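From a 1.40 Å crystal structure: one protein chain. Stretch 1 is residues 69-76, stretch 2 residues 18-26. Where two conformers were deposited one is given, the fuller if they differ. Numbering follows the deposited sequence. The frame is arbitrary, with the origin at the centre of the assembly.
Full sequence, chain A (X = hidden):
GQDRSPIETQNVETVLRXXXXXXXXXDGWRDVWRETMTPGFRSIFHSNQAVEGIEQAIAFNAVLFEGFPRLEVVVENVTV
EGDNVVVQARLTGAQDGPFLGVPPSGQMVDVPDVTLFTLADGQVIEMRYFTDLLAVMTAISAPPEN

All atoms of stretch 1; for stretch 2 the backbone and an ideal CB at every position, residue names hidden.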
# COMPACT_ATOMS: atom_id res chain seq x y z
N PRO A 69 -5.27 -0.44 -21.21
CA PRO A 69 -6.00 -1.63 -21.58
C PRO A 69 -5.20 -2.90 -21.68
O PRO A 69 -5.79 -4.00 -21.66
CB PRO A 69 -6.58 -1.26 -22.96
CG PRO A 69 -6.09 0.05 -23.27
CD PRO A 69 -5.32 0.62 -22.24
N ARG A 70 -3.88 -2.79 -21.88
CA ARG A 70 -2.96 -3.97 -21.91
C ARG A 70 -2.16 -4.12 -20.59
O ARG A 70 -1.19 -4.88 -20.56
CB ARG A 70 -1.93 -3.92 -23.08
CG ARG A 70 -2.46 -4.14 -24.52
CD ARG A 70 -1.30 -4.29 -25.55
NE ARG A 70 -1.79 -4.37 -26.96
CZ ARG A 70 -2.02 -3.30 -27.75
NH1 ARG A 70 -1.74 -2.11 -27.29
NH2 ARG A 70 -2.49 -3.45 -28.95
N LEU A 71 -2.55 -3.44 -19.51
CA LEU A 71 -1.75 -3.46 -18.28
C LEU A 71 -1.44 -4.89 -17.88
O LEU A 71 -2.32 -5.74 -17.82
CB LEU A 71 -2.53 -2.77 -17.17
CG LEU A 71 -1.70 -2.33 -15.96
CD1 LEU A 71 -0.67 -1.28 -16.28
CD2 LEU A 71 -2.68 -1.78 -14.92
N GLU A 72 -0.15 -5.10 -17.61
CA GLU A 72 0.35 -6.36 -17.10
C GLU A 72 0.64 -6.29 -15.62
O GLU A 72 1.18 -5.31 -15.14
CB GLU A 72 1.62 -6.79 -17.83
CG GLU A 72 1.37 -7.10 -19.31
CD GLU A 72 2.67 -7.40 -20.08
OE1 GLU A 72 3.76 -7.41 -19.46
OE2 GLU A 72 2.60 -7.51 -21.30
N VAL A 73 0.31 -7.37 -14.93
CA VAL A 73 0.60 -7.50 -13.50
C VAL A 73 1.48 -8.71 -13.24
O VAL A 73 1.21 -9.78 -13.76
CB VAL A 73 -0.72 -7.45 -12.63
CG1 VAL A 73 -1.66 -8.61 -12.96
CG2 VAL A 73 -0.36 -7.39 -11.14
N VAL A 74 2.51 -8.51 -12.42
CA VAL A 74 3.37 -9.60 -11.94
C VAL A 74 3.30 -9.60 -10.43
O VAL A 74 3.75 -8.65 -9.76
CB VAL A 74 4.80 -9.48 -12.44
CG1 VAL A 74 5.63 -10.67 -11.90
CG2 VAL A 74 4.87 -9.53 -13.97
N VAL A 75 2.71 -10.64 -9.86
CA VAL A 75 2.63 -10.80 -8.42
C VAL A 75 4.01 -11.06 -7.89
O VAL A 75 4.75 -11.94 -8.41
CB VAL A 75 1.65 -11.93 -8.05
CG1 VAL A 75 1.75 -12.21 -6.53
CG2 VAL A 75 0.19 -11.59 -8.44
N GLU A 76 4.40 -10.34 -6.84
CA GLU A 76 5.66 -10.66 -6.21
C GLU A 76 5.72 -10.88 -4.73
O GLU A 76 6.79 -11.25 -4.24
CB GLU A 76 6.69 -9.66 -6.47
CG GLU A 76 6.31 -8.35 -6.11
CD GLU A 76 7.54 -7.49 -6.21
OE1 GLU A 76 7.78 -7.05 -7.39
OE2 GLU A 76 8.21 -7.24 -5.18
N UNK A 18 -7.96 -13.20 -9.16
CA UNK A 18 -8.20 -11.83 -9.57
C UNK A 18 -7.02 -11.19 -10.28
O UNK A 18 -7.14 -10.14 -10.88
CB UNK A 18 -8.57 -10.99 -8.35
N UNK A 19 -5.87 -11.86 -10.24
CA UNK A 19 -4.66 -11.39 -10.89
C UNK A 19 -4.38 -12.14 -12.20
O UNK A 19 -3.36 -11.87 -12.83
CB UNK A 19 -3.47 -11.54 -9.94
N UNK A 20 -5.27 -13.06 -12.56
CA UNK A 20 -5.15 -13.85 -13.80
C UNK A 20 -6.48 -13.76 -14.54
O UNK A 20 -6.71 -12.80 -15.28
CB UNK A 20 -4.78 -15.31 -13.51
N UNK A 21 -7.36 -14.74 -14.36
CA UNK A 21 -8.64 -14.72 -15.08
C UNK A 21 -9.55 -13.52 -14.71
O UNK A 21 -10.40 -13.10 -15.50
CB UNK A 21 -9.39 -16.03 -14.80
N UNK A 22 -9.38 -12.99 -13.50
CA UNK A 22 -10.15 -11.85 -13.01
C UNK A 22 -9.45 -10.51 -13.15
O UNK A 22 -9.90 -9.51 -12.60
CB UNK A 22 -10.50 -12.07 -11.54
N UNK A 23 -8.33 -10.48 -13.87
CA UNK A 23 -7.57 -9.22 -14.09
C UNK A 23 -8.26 -8.40 -15.17
O UNK A 23 -8.65 -8.96 -16.21
CB UNK A 23 -6.12 -9.51 -14.49
N UNK A 24 -8.33 -7.09 -14.96
CA UNK A 24 -9.18 -6.25 -15.81
C UNK A 24 -8.72 -6.15 -17.25
O UNK A 24 -9.48 -5.68 -18.12
CB UNK A 24 -9.26 -4.84 -15.22
N UNK A 25 -7.52 -6.56 -17.56
CA UNK A 25 -7.03 -6.63 -18.90
C UNK A 25 -7.45 -7.91 -19.63
O UNK A 25 -7.21 -8.02 -20.82
CB UNK A 25 -5.50 -6.51 -18.88
N UNK A 26 -8.08 -8.86 -18.91
CA UNK A 26 -8.43 -10.17 -19.42
C UNK A 26 -9.94 -10.26 -19.67
O UNK A 26 -10.76 -10.09 -18.75
CB UNK A 26 -7.98 -11.26 -18.44

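Position 18 opens the segment out of reach of stretch 1: nothing there lies within 5.5 Å of its ideal CB, so the contact sets no preference. It is Leu18.

At position 19 the CA-to-CB bond points toward the strand, and the ideal CB lies 4.0 Å from CG2 of Val75 and 4.6 Å from CG1 of Val73. Two valine side chains on the same side of a strand offer methyl groups and no polar partner, so an apolar residue is called for: leucine, isoleucine, methionine or an aromatic would all serve. It is Phe19. Its CB packs 3.9 Å from CG2 of Val75, while chi1 in the m well sets the ring so that CG2 of Val73 meets its edge, 4.0 Å from the ring atom CD2 of Phe19.

Position 20 points sideways, with no stretch 1 atom near its CB, but its phi/psi of -130/-95 is unusual, most easily met by glycine, with asparagine or aspartate more tolerant than most. Position 21 is out of reach and leaves the choice wide, polar residues included. They are Asp20 and Glu21. A type I turn starts at Asp20 and runs to 23, bringing the backbone back toward the strand.

At 22, phi/psi of -98/11 is open to most residues, and stretch 1 offers nothing. An ideal CB, however, would sit 3.0 Å from CA of Leu18, a crowding that favours having none. The residue is Gly22.

At position 23 the ideal CB is 4.8 Å from CG1 of Val73, and farther out lies the carbonyl oxygen of Leu71. A short apolar side chain would meet the valine but leave that acceptor unused; a long one combining apolar surface with a donor at its end suits better, with tryptophan, tyrosine, lysine or arginine all conceivable. Trp23 takes both opportunities. Its NE1 donates a hydrogen bond of 2.9 Å to O of Leu71, nearly straight at 174° and close to the ring plane, as an indole N-H requires. With the ring so placed, CG1 of Val73 sits over one face, 3.5 Å from the centroid of the six-membered ring and 14° off its normal, a CH-pi contact. CD2 of Leu71 adds apolar packing at 3.9 Å from CZ2 of Trp23.

A second type I turn starts at Trp23. Its next position, 24, has no stretch 1 atom near its ideal CB, and phi/psi of -66/-14 does not demand glycine; many residues would fit. It is Gly24.

Position 25 points toward stretch 1 at close quarters: the ideal CB is 3.4 Å from O of Leu71 and 3.8 Å from O of Pro69. With two carbonyl oxygens so near, a small residue such as alanine or serine is the natural reading. Ala25 fits, its methyl CB 3.5 Å from O of Leu71, while a water lies 2.7 Å from both O of Ala25 and O of Pro69, linking the two carbonyls.

Position 26 points away, so polar residues are at ease; Gln26 closes the turn, its N bonded to O of Trp23 at 2.8 Å.

Stretch 2, residues 18-26: LFDEGWGAQ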
# COMPACT_ATOMS: atom_id res chain seq x y z
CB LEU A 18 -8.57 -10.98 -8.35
CG LEU A 18 -9.82 -11.44 -7.58
CD1 LEU A 18 -10.01 -10.69 -6.28
CD2 LEU A 18 -11.08 -11.30 -8.53
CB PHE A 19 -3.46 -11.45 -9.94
CG PHE A 19 -3.62 -10.49 -8.77
CD1 PHE A 19 -4.38 -10.85 -7.66
CD2 PHE A 19 -3.16 -9.21 -8.88
CE1 PHE A 19 -4.57 -9.94 -6.65
CE2 PHE A 19 -3.34 -8.28 -7.83
CZ PHE A 19 -4.07 -8.66 -6.75
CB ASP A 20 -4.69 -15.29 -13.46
CG ASP A 20 -4.58 -16.16 -14.68
OD1 ASP A 20 -4.23 -15.64 -15.73
OD2 ASP A 20 -4.72 -17.38 -14.46
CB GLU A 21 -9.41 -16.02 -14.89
CG GLU A 21 -9.66 -16.46 -13.46
CD GLU A 21 -8.62 -17.47 -12.92
OE1 GLU A 21 -7.38 -17.22 -12.95
OE2 GLU A 21 -9.06 -18.54 -12.44
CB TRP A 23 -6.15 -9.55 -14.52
CG TRP A 23 -5.25 -8.38 -14.71
CD1 TRP A 23 -4.61 -8.05 -15.86
CD2 TRP A 23 -4.87 -7.39 -13.73
NE1 TRP A 23 -3.85 -6.92 -15.66
CE2 TRP A 23 -3.99 -6.50 -14.37
CE3 TRP A 23 -5.18 -7.19 -12.38
CZ2 TRP A 23 -3.44 -5.41 -13.73
CZ3 TRP A 23 -4.62 -6.11 -11.74
CH2 TRP A 23 -3.73 -5.25 -12.43
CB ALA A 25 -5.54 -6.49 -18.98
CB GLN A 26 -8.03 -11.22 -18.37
CG GLN A 26 -8.38 -12.69 -18.69
CD GLN A 26 -7.77 -13.13 -19.99
OE1 GLN A 26 -6.59 -12.89 -20.24
NE2 GLN A 26 -8.59 -13.76 -20.84
O HOH W 1 -6.20 -6.44 -22.81
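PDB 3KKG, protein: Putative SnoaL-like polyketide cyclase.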